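Local structure of exoglucanase A (Cellulomonas fimi, 7CBD) at residues 252-255 and 256-260. The protein cleaves beta-1,4-glucosidic bonds of cellulose with inversion through this family 6 catalytic domain, releasing cellobiose from the non-reducing chain ends. Sequence-based numbering, arbitrary orientation.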
loop_
_atom_site.group_PDB
_atom_site.type_symbol
_atom_site.label_atom_id
_atom_site.label_comp_id
_atom_site.label_asym_id
_atom_site.label_seq_id
_atom_site.Cartn_x
_atom_site.Cartn_y
_atom_site.Cartn_z
ATOM N N ASN A 252 8.928 -17.307 30.398
ATOM C CA ASN A 252 8.653 -18.545 31.122
ATOM C C ASN A 252 8.459 -19.720 30.164
ATOM O O ASN A 252 7.483 -20.470 30.241
ATOM C CB ASN A 252 7.480 -18.384 32.092
ATOM C CG ASN A 252 7.843 -17.548 33.307
ATOM O OD1 ASN A 252 8.965 -17.049 33.420
ATOM N ND2 ASN A 252 6.895 -17.393 34.225
ATOM N N ASN A 253 9.409 -19.862 29.237
ATOM C CA ASN A 253 9.417 -20.954 28.256
ATOM C C ASN A 253 8.209 -20.911 27.315
ATOM O O ASN A 253 7.771 -21.944 26.809
ATOM C CB ASN A 253 9.569 -22.328 28.929
ATOM C CG ASN A 253 10.046 -23.412 27.972
ATOM O OD1 ASN A 253 10.862 -23.162 27.088
ATOM N ND2 ASN A 253 9.532 -24.625 28.153
ATOM N N THR A 254 7.655 -19.723 27.067
ATOM C CA THR A 254 6.576 -19.557 26.090
ATOM C C THR A 254 6.961 -18.447 25.124
ATOM O O THR A 254 7.172 -17.295 25.557
ATOM C CB THR A 254 5.243 -19.240 26.770
ATOM O OG1 THR A 254 4.970 -20.240 27.753
ATOM C CG2 THR A 254 4.111 -19.238 25.749
ATOM N N PRO A 255 7.083 -18.732 23.829
ATOM C CA PRO A 255 7.458 -17.678 22.872
ATOM C C PRO A 255 6.341 -16.654 22.729
ATOM O O PRO A 255 5.174 -17.010 22.569
ATOM C CB PRO A 255 7.681 -18.452 21.562
ATOM C CG PRO A 255 7.863 -19.899 21.986
ATOM C CD PRO A 255 6.993 -20.058 23.194
ATOM N N ILE A 256 6.704 -15.369 22.775
ATOM C CA ILE A 256 5.684 -14.347 22.565
ATOM C C ILE A 256 5.083 -14.431 21.171
ATOM O O ILE A 256 3.941 -14.004 20.968
ATOM C CB ILE A 256 6.168 -12.915 22.901
ATOM C CG1 ILE A 256 7.227 -12.431 21.899
ATOM C CG2 ILE A 256 6.654 -12.849 24.346
ATOM C CD1 ILE A 256 7.466 -10.919 21.936
ATOM N N ARG A 257 5.814 -14.984 20.196
ATOM C CA ARG A 257 5.240 -15.136 18.860
ATOM C C ARG A 257 4.068 -16.113 18.840
ATOM O O ARG A 257 3.257 -16.064 17.910
ATOM C CB ARG A 257 6.309 -15.557 17.844
ATOM C CG ARG A 257 6.866 -16.946 18.089
ATOM C CD ARG A 257 7.905 -17.340 17.031
ATOM N NE ARG A 257 8.517 -18.639 17.304
ATOM C CZ ARG A 257 8.353 -19.726 16.552
ATOM N NH1 ARG A 257 7.593 -19.681 15.467
ATOM N NH2 ARG A 257 8.954 -20.865 16.883
ATOM N N SER A 258 3.945 -16.977 19.849
ATOM C CA SER A 258 2.811 -17.890 19.925
ATOM C C SER A 258 1.543 -17.217 20.430
ATOM O O SER A 258 0.509 -17.884 20.538
ATOM C CB SER A 258 3.143 -19.092 20.806
ATOM O OG SER A 258 3.179 -18.730 22.171
ATOM N N SER A 259 1.602 -15.926 20.745
ATOM C CA SER A 259 0.417 -15.174 21.122
ATOM C C SER A 259 -0.652 -15.259 20.033
ATOM O O SER A 259 -0.366 -15.471 18.850
ATOM C CB SER A 259 0.786 -13.706 21.341
ATOM O OG SER A 259 1.352 -13.136 20.167
ATOM N N LYS A 260 -1.902 -15.052 20.454
ATOM C CA LYS A 260 -3.033 -15.006 19.531
ATOM C C LYS A 260 -2.800 -14.004 18.404
ATOM O O LYS A 260 -3.175 -14.248 17.251
ATOM C CB LYS A 260 -4.295 -14.651 20.327
ATOM C CG LYS A 260 -5.608 -14.723 19.563
ATOM C CD LYS A 260 -6.784 -14.315 20.460
ATOM C CE LYS A 260 -8.120 -14.611 19.793
ATOM N NZ LYS A 260 -9.291 -14.358 20.686
#
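The P255 carbonyl group is gripped twice by S258, once in its plane and once from above. This is a 3-10 turn at 256-258, directly after the hairpin of strands 250-251 and 254-255 in the glycosyl hydrolase family 6 domain. It lies away from the predicted catalytic residues. S258 OG lies in the carbonyl plane and donates to P255 O at 2.7 Å. S258 N stands 58° out of that plane and reaches P255 O at 3.0 Å. The S258 hydroxyl sits between the backbone N and the carbonyl carbon (chi1 73°), which brings OG to P255 O. The methyl T254 CG2 packs against S258 OG at 3.7 Å. The proline ring touches R257 through P255 CB, 3.9 Å from R257 CG. From there the R257 chain runs extended as far as NE, and NH1 bonds to W264 O. I256 CB leaves the backbone away from P255, though it still lies 3.7 Å from P255 C. The I256 side chain touches F268 of a loop and V320 of helix 316-323. S259 likewise bonds twice, to I256 O. S259 N bonds to I256 O at 3.0 Å. S259 OG, also weakly bonded to Y262 N, donates to I256 O at 2.8 Å, nearly in line with the C=O bond (173°).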